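Local coordinates for protein Bse634I restriction endonuclease (Geobacillus stearothermophilus, PDB 1KNV) that probably cleaves double-stranded DNA at a specific sequence as a metal-dependent type II restriction endonuclease of the PD-(D/E)XK superfamily, at residues B[186-190]-B[223-229]; B[216-220]-B[232-236]; B[26-30]-B[77-81]. All blocks are in the same frame, centred on the assembly; numbering follows the deposited sequence.

Contact 1 of 3, residues B[186-190]-B[223-229]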
# COMPACT_ATOMS: atom_id res chain seq x y z
N CYS B 186 -27.43 -4.75 3.50
CA CYS B 186 -26.27 -5.58 3.23
C CYS B 186 -24.95 -5.15 3.81
O CYS B 186 -24.52 -4.01 3.63
CB CYS B 186 -26.10 -5.75 1.73
SG CYS B 186 -27.51 -6.53 0.98
N LYS B 187 -24.30 -6.07 4.51
CA LYS B 187 -22.99 -5.81 5.09
C LYS B 187 -22.11 -5.82 3.85
O LYS B 187 -22.32 -6.64 2.95
CB LYS B 187 -22.58 -6.94 6.04
CG LYS B 187 -23.32 -6.95 7.38
CD LYS B 187 -22.97 -8.20 8.18
CE LYS B 187 -21.45 -8.40 8.27
NZ LYS B 187 -21.06 -9.52 9.20
N TRP B 188 -21.14 -4.92 3.80
CA TRP B 188 -20.27 -4.82 2.64
C TRP B 188 -19.65 -6.14 2.20
O TRP B 188 -19.55 -6.40 1.00
CB TRP B 188 -19.17 -3.80 2.90
CG TRP B 188 -18.09 -4.31 3.76
CD1 TRP B 188 -18.10 -4.42 5.12
CD2 TRP B 188 -16.82 -4.83 3.33
NE1 TRP B 188 -16.91 -4.98 5.56
CE2 TRP B 188 -16.11 -5.23 4.47
CE3 TRP B 188 -16.22 -4.99 2.07
CZ2 TRP B 188 -14.84 -5.78 4.40
CZ3 TRP B 188 -14.96 -5.53 2.00
CH2 TRP B 188 -14.28 -5.92 3.16
N ASP B 189 -19.22 -6.97 3.15
CA ASP B 189 -18.59 -8.23 2.79
C ASP B 189 -19.59 -9.36 2.54
O ASP B 189 -19.22 -10.53 2.49
CB ASP B 189 -17.57 -8.65 3.85
CG ASP B 189 -18.18 -8.82 5.22
OD1 ASP B 189 -17.53 -9.48 6.05
OD2 ASP B 189 -19.29 -8.30 5.47
N SER B 190 -20.85 -8.99 2.36
CA SER B 190 -21.89 -9.98 2.11
C SER B 190 -22.06 -10.27 0.62
O SER B 190 -22.67 -11.25 0.25
CB SER B 190 -23.23 -9.54 2.71
OG SER B 190 -23.23 -9.70 4.12
N LEU B 223 -12.72 -0.87 0.27
CA LEU B 223 -13.45 -1.22 1.48
C LEU B 223 -12.67 -2.18 2.36
O LEU B 223 -12.75 -2.09 3.58
CB LEU B 223 -14.81 -1.82 1.12
CG LEU B 223 -15.79 -0.79 0.58
CD1 LEU B 223 -17.11 -1.48 0.26
CD2 LEU B 223 -15.98 0.33 1.62
N LYS B 224 -11.90 -3.10 1.77
CA LYS B 224 -11.09 -4.03 2.57
C LYS B 224 -10.07 -3.29 3.42
O LYS B 224 -9.79 -3.71 4.54
CB LYS B 224 -10.35 -5.03 1.69
CG LYS B 224 -11.25 -6.00 0.97
CD LYS B 224 -10.46 -6.90 0.04
CE LYS B 224 -9.50 -7.78 0.81
NZ LYS B 224 -8.70 -8.63 -0.10
N MET B 225 -9.50 -2.20 2.90
CA MET B 225 -8.52 -1.41 3.65
C MET B 225 -9.20 -0.58 4.74
O MET B 225 -8.65 -0.41 5.84
CB MET B 225 -7.70 -0.52 2.71
CG MET B 225 -6.60 -1.28 1.95
SD MET B 225 -5.27 -0.26 1.24
CE MET B 225 -4.41 -1.46 0.21
N ARG B 226 -10.37 -0.03 4.44
CA ARG B 226 -11.13 0.72 5.43
C ARG B 226 -11.53 -0.12 6.63
O ARG B 226 -11.38 0.31 7.78
CB ARG B 226 -12.37 1.33 4.79
CG ARG B 226 -12.07 2.32 3.66
CD ARG B 226 -11.34 3.57 4.15
NE ARG B 226 -12.18 4.47 4.93
CZ ARG B 226 -13.09 5.31 4.43
NH1 ARG B 226 -13.30 5.39 3.12
NH2 ARG B 226 -13.78 6.09 5.24
N TYR B 227 -12.05 -1.32 6.37
CA TYR B 227 -12.51 -2.22 7.42
C TYR B 227 -11.42 -3.16 7.92
O TYR B 227 -11.63 -3.91 8.87
CB TYR B 227 -13.66 -3.08 6.92
CG TYR B 227 -15.01 -2.40 6.84
CD1 TYR B 227 -15.51 -1.94 5.62
CD2 TYR B 227 -15.80 -2.23 7.98
CE1 TYR B 227 -16.76 -1.35 5.54
CE2 TYR B 227 -17.05 -1.63 7.91
CZ TYR B 227 -17.52 -1.20 6.69
OH TYR B 227 -18.77 -0.62 6.62
N TRP B 228 -10.27 -3.13 7.27
CA TRP B 228 -9.15 -3.99 7.64
C TRP B 228 -9.58 -5.45 7.71
O TRP B 228 -9.43 -6.11 8.73
CB TRP B 228 -8.56 -3.54 8.97
CG TRP B 228 -7.19 -4.06 9.15
CD1 TRP B 228 -6.81 -5.12 9.91
CD2 TRP B 228 -6.02 -3.59 8.49
NE1 TRP B 228 -5.46 -5.35 9.76
CE2 TRP B 228 -4.95 -4.42 8.89
CE3 TRP B 228 -5.76 -2.54 7.59
CZ2 TRP B 228 -3.64 -4.23 8.43
CZ3 TRP B 228 -4.46 -2.36 7.13
CH2 TRP B 228 -3.42 -3.20 7.56
N ASN B 229 -10.12 -5.95 6.61
CA ASN B 229 -10.57 -7.33 6.51
C ASN B 229 -9.88 -7.89 5.28
O ASN B 229 -10.37 -7.74 4.17
CB ASN B 229 -12.08 -7.40 6.32
CG ASN B 229 -12.62 -8.80 6.46
OD1 ASN B 229 -11.87 -9.77 6.52
ND2 ASN B 229 -13.94 -8.91 6.51
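Y227 N donates to L223 O at 3.0 Å in the last turn of helix 203-227, and both residues touch W188 of the loop before strand 191-198. The indole lies almost flat on the phenol in an offset stack. The five-membered ring of W188 and the Y227 ring have centroids 3.9 Å apart and planes at 5°. The closest atoms are W188 NE1 and Y227 CD1, at 3.3 Å. On the opposite face of the indole, D189 CB sits over the centre. W188 CG lies between its own backbone N and carbonyl carbon (chi1 77°), which swings the ring against the helix end. The six-membered part is packed by L223 CB, 3.6 Å from W188 CE3. Its rim meets the aliphatic parts of two polar side chains. K224 CG is 3.7 Å from W188 CH2, and N229 CB lies in the ring plane, 3.7 Å from W188 CZ2. The phenol is held at its far end, where Y227 OH is hydrogen-bonded to T120 of helix 118-131. K123 of the same helix makes a cation-pi contact with the Y227 ring. With an alanine in place of this tryptophan, the Y227 ring would probably lose its stacking partner and a gap would open against L223. No hydrogen bond crosses between 186-190 and 223-229, so stacking and apolar packing centred on one indole join the loop to the helix end.

Contact 2 of 3, residues B[216-220]-B[232-236]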
# COMPACT_ATOMS: atom_id res chain seq x y z
N LEU B 216 -15.57 -2.11 -9.94
CA LEU B 216 -16.16 -2.75 -8.78
C LEU B 216 -15.13 -3.42 -7.86
O LEU B 216 -15.20 -3.28 -6.63
CB LEU B 216 -17.22 -3.76 -9.23
CG LEU B 216 -18.41 -3.13 -9.95
CD1 LEU B 216 -19.31 -4.23 -10.48
CD2 LEU B 216 -19.17 -2.22 -8.98
N LYS B 217 -14.19 -4.16 -8.43
CA LYS B 217 -13.18 -4.81 -7.60
C LYS B 217 -12.30 -3.82 -6.85
O LYS B 217 -11.94 -4.06 -5.69
CB LYS B 217 -12.30 -5.74 -8.45
CG LYS B 217 -12.96 -7.05 -8.81
CD LYS B 217 -11.92 -7.99 -9.39
CE LYS B 217 -12.48 -9.38 -9.50
NZ LYS B 217 -11.40 -10.36 -9.76
N SER B 218 -11.93 -2.72 -7.48
CA SER B 218 -11.10 -1.75 -6.79
C SER B 218 -11.91 -1.10 -5.66
O SER B 218 -11.37 -0.79 -4.59
CB SER B 218 -10.58 -0.69 -7.77
OG SER B 218 -11.64 0.04 -8.37
N LEU B 219 -13.21 -0.91 -5.90
CA LEU B 219 -14.08 -0.31 -4.89
C LEU B 219 -14.09 -1.21 -3.66
O LEU B 219 -14.00 -0.73 -2.52
CB LEU B 219 -15.51 -0.18 -5.42
CG LEU B 219 -16.54 0.52 -4.52
CD1 LEU B 219 -16.24 2.02 -4.49
CD2 LEU B 219 -17.95 0.30 -5.06
N PHE B 220 -14.18 -2.52 -3.90
CA PHE B 220 -14.21 -3.51 -2.82
C PHE B 220 -12.85 -3.55 -2.12
O PHE B 220 -12.78 -3.70 -0.91
CB PHE B 220 -14.54 -4.89 -3.40
CG PHE B 220 -14.95 -5.91 -2.36
CD1 PHE B 220 -16.24 -5.92 -1.84
CD2 PHE B 220 -14.04 -6.87 -1.91
CE1 PHE B 220 -16.63 -6.88 -0.90
CE2 PHE B 220 -14.42 -7.83 -0.97
CZ PHE B 220 -15.71 -7.83 -0.46
N ALA B 232 -12.00 -10.70 3.09
CA ALA B 232 -13.23 -10.41 2.37
C ALA B 232 -12.88 -10.63 0.89
O ALA B 232 -11.79 -10.28 0.45
CB ALA B 232 -13.66 -8.99 2.60
N GLU B 233 -13.80 -11.23 0.14
CA GLU B 233 -13.60 -11.51 -1.27
C GLU B 233 -14.76 -11.08 -2.15
O GLU B 233 -15.92 -11.27 -1.80
CB GLU B 233 -13.41 -13.01 -1.50
CG GLU B 233 -12.01 -13.54 -1.32
CD GLU B 233 -11.92 -14.98 -1.76
OE1 GLU B 233 -12.49 -15.86 -1.06
OE2 GLU B 233 -11.30 -15.23 -2.81
N PHE B 234 -14.44 -10.50 -3.30
CA PHE B 234 -15.47 -10.12 -4.25
C PHE B 234 -14.99 -10.50 -5.64
O PHE B 234 -13.94 -10.02 -6.07
CB PHE B 234 -15.75 -8.64 -4.22
CG PHE B 234 -16.76 -8.22 -5.24
CD1 PHE B 234 -18.11 -8.53 -5.08
CD2 PHE B 234 -16.37 -7.54 -6.39
CE1 PHE B 234 -19.04 -8.17 -6.04
CE2 PHE B 234 -17.29 -7.18 -7.36
CZ PHE B 234 -18.63 -7.50 -7.19
N LYS B 235 -15.75 -11.34 -6.32
CA LYS B 235 -15.40 -11.78 -7.66
C LYS B 235 -16.37 -11.17 -8.67
O LYS B 235 -17.54 -10.99 -8.39
CB LYS B 235 -15.50 -13.30 -7.75
CG LYS B 235 -14.58 -14.04 -6.82
CD LYS B 235 -13.21 -14.20 -7.42
CE LYS B 235 -12.32 -15.07 -6.54
NZ LYS B 235 -12.03 -14.40 -5.24
N TYR B 236 -15.86 -10.87 -9.86
CA TYR B 236 -16.70 -10.31 -10.90
C TYR B 236 -16.62 -11.21 -12.12
O TYR B 236 -15.53 -11.62 -12.52
CB TYR B 236 -16.25 -8.89 -11.24
CG TYR B 236 -17.07 -8.26 -12.33
CD1 TYR B 236 -16.60 -8.24 -13.64
CD2 TYR B 236 -18.33 -7.74 -12.07
CE1 TYR B 236 -17.38 -7.71 -14.67
CE2 TYR B 236 -19.12 -7.21 -13.09
CZ TYR B 236 -18.64 -7.20 -14.39
OH TYR B 236 -19.42 -6.70 -15.42
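F220 and F234 make the aromatic part of the contact. F234 CB stands over the face of the F220 ring, 3.4 Å from its centroid and 12° off the ring normal, a CH-pi contact. The two rings meet obliquely, with planes at 33°. F220 is modelled in two conformations; one is described. F234 CG is anti to the backbone N (chi1 177°), which carries its ring on toward L216.

Apolar packing extends both ways from this pair. L216 CB is 3.9 Å from F234 CE2, and L216 CD1 is 4.0 Å from Y236 CE2. A232 CB lies 3.8 Å from F220 CE2.

The methylenes of the extended K217 chain run alongside the backbone, CE 3.7 Å from Y236 N. K217 NZ makes salt bridges with D272 and E268, and D272 also accepts from Y236 N. K235 NZ makes a 2.7 Å salt bridge with E233 OE2. Y236 OH is hydrogen-bonded to E212. The Y236 side chain is about 6 Å from that of D146, a calcium-binding residue, empty in this chain.

The contact seats helix 203-227 on the first residues of strand 235-240 and the loop leading into it, within the beta-alpha-beta unit that begins with strand 191-198.

Contact 3 of 3, residues B[26-30]-B[77-81]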
# COMPACT_ATOMS: atom_id res chain seq x y z
N PRO B 26 -43.82 -6.56 -23.24
CA PRO B 26 -42.99 -7.73 -22.94
C PRO B 26 -43.49 -8.65 -21.86
O PRO B 26 -43.41 -9.87 -22.00
CB PRO B 26 -41.63 -7.11 -22.60
CG PRO B 26 -42.00 -5.76 -22.06
CD PRO B 26 -43.07 -5.31 -23.02
N PHE B 27 -44.01 -8.08 -20.78
CA PHE B 27 -44.48 -8.88 -19.67
C PHE B 27 -45.76 -9.66 -19.97
O PHE B 27 -45.93 -10.78 -19.49
CB PHE B 27 -44.64 -7.98 -18.45
CG PHE B 27 -43.38 -7.25 -18.08
CD1 PHE B 27 -43.39 -5.88 -17.85
CD2 PHE B 27 -42.17 -7.94 -18.00
CE1 PHE B 27 -42.21 -5.20 -17.53
CE2 PHE B 27 -40.98 -7.27 -17.69
CZ PHE B 27 -41.00 -5.90 -17.46
N ASN B 28 -46.65 -9.07 -20.76
CA ASN B 28 -47.88 -9.77 -21.11
C ASN B 28 -47.54 -10.90 -22.07
O ASN B 28 -48.19 -11.95 -22.08
CB ASN B 28 -48.90 -8.83 -21.75
CG ASN B 28 -49.32 -7.70 -20.82
OD1 ASN B 28 -49.44 -7.89 -19.61
ND2 ASN B 28 -49.56 -6.53 -21.39
N ALA B 29 -46.51 -10.69 -22.88
CA ALA B 29 -46.08 -11.71 -23.83
C ALA B 29 -45.61 -12.92 -23.04
O ALA B 29 -45.95 -14.06 -23.38
CB ALA B 29 -44.94 -11.18 -24.70
N LEU B 30 -44.84 -12.67 -21.98
CA LEU B 30 -44.31 -13.74 -21.14
C LEU B 30 -45.40 -14.55 -20.45
O LEU B 30 -45.39 -15.78 -20.50
CB LEU B 30 -43.38 -13.16 -20.07
CG LEU B 30 -42.00 -12.72 -20.55
CD1 LEU B 30 -41.30 -11.98 -19.44
CD2 LEU B 30 -41.19 -13.93 -20.97
N THR B 77 -35.43 -7.17 -22.36
CA THR B 77 -36.31 -7.21 -21.20
C THR B 77 -36.72 -8.64 -20.89
O THR B 77 -36.85 -9.02 -19.73
CB THR B 77 -37.55 -6.38 -21.43
OG1 THR B 77 -37.18 -5.01 -21.62
CG2 THR B 77 -38.50 -6.51 -20.25
N TRP B 78 -36.94 -9.43 -21.94
CA TRP B 78 -37.31 -10.82 -21.76
C TRP B 78 -36.12 -11.59 -21.19
O TRP B 78 -36.28 -12.40 -20.27
CB TRP B 78 -37.74 -11.46 -23.09
CG TRP B 78 -39.10 -11.04 -23.58
CD1 TRP B 78 -40.18 -10.70 -22.80
CD2 TRP B 78 -39.53 -10.94 -24.93
NE1 TRP B 78 -41.26 -10.40 -23.60
CE2 TRP B 78 -40.89 -10.54 -24.91
CE3 TRP B 78 -38.91 -11.15 -26.17
CZ2 TRP B 78 -41.62 -10.35 -26.08
CZ3 TRP B 78 -39.64 -10.96 -27.33
CH2 TRP B 78 -40.98 -10.56 -27.28
N PHE B 79 -34.94 -11.34 -21.73
CA PHE B 79 -33.74 -12.02 -21.25
C PHE B 79 -33.52 -11.73 -19.77
O PHE B 79 -33.14 -12.61 -19.01
CB PHE B 79 -32.53 -11.56 -22.04
CG PHE B 79 -31.27 -12.23 -21.62
CD1 PHE B 79 -31.09 -13.59 -21.84
CD2 PHE B 79 -30.26 -11.51 -21.00
CE1 PHE B 79 -29.92 -14.23 -21.45
CE2 PHE B 79 -29.08 -12.13 -20.60
CZ PHE B 79 -28.91 -13.50 -20.83
N GLU B 80 -33.74 -10.48 -19.38
CA GLU B 80 -33.59 -10.04 -18.00
C GLU B 80 -34.54 -10.82 -17.10
O GLU B 80 -34.17 -11.23 -16.00
CB GLU B 80 -33.88 -8.54 -17.88
CG GLU B 80 -32.71 -7.63 -18.26
CD GLU B 80 -33.14 -6.21 -18.64
OE1 GLU B 80 -34.06 -5.68 -17.99
OE2 GLU B 80 -32.55 -5.62 -19.57
N VAL B 81 -35.77 -11.01 -17.58
CA VAL B 81 -36.76 -11.75 -16.81
C VAL B 81 -36.34 -13.21 -16.70
O VAL B 81 -36.46 -13.83 -15.64
CB VAL B 81 -38.17 -11.67 -17.45
CG1 VAL B 81 -39.14 -12.56 -16.69
CG2 VAL B 81 -38.66 -10.24 -17.43
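W78 NE1 donates a hydrogen bond to P26 O, 2.7 Å long with an angle of 153° at the hydrogen. The oxygen lies in the plane of the indole, at its edge. The N-H comes in from the flank of the carbonyl, tilted out of the carbonyl plane. P26 O also accepts the helical bond of L30 N at 3.1 Å, from the opposite face of that plane. One oxygen thus takes two donors.

Around this bond the indole is lined by the same short helix. L30 CG is 3.5 Å from W78 CD1, and A29 CB is 3.7 Å from W78 CZ2. P26 CB packs near W78 NE1. W78 CG is anti to its carbonyl carbon (chi1 -74°), which lets the ring extend across to the other helix.

A second group of apolar contacts lies beside it. L30 and V81 reach toward each other tip to tip, with L30 CD1 3.5 Å from V81 CG1. F27 leaves its backbone away from 77-81, yet its ring swings back. F27 CE2 meets T77 CG2 at 3.6 Å, and V81 CG2 lies at the ring edge, 3.8 Å from F27 CE2.

The contact packs helix 26-33 against helix 68-93; the axes of the two segments pass 10.3 Å apart and cross at -55°. Other helices pack around them. L47, L50 and V54 of helix 43-60 press on W78, and L50 also touches L30. From helix 169-176, I172 packs on F27 and L30, and L176 on F27 and V81.

A buried indole N-H is therefore satisfied by a backbone carbonyl within an otherwise apolar interface. This directional bond probably fixes the rotation of W78 and ties it to the first turn of helix 26-33.

Overall arrangement
Contacts 1 and 2 share helix 203-227 and touch each other. W188 of contact 1 packs on F220 and A232 of contact 2, so the two form one continuous patch of packing along the end of the helix. Contact 2 is the more buried; contact 1 is partly buried, near the helix end where R226 and W228 meet a second subunit. Contact 3 lies on the other side of the chain's centre, about 31 Å from contact 2 centre to centre, and joins two other helices. It is also partly buried. Contact 3 alone has a hydrogen bond between its segments; the other two rely on ring and apolar packing.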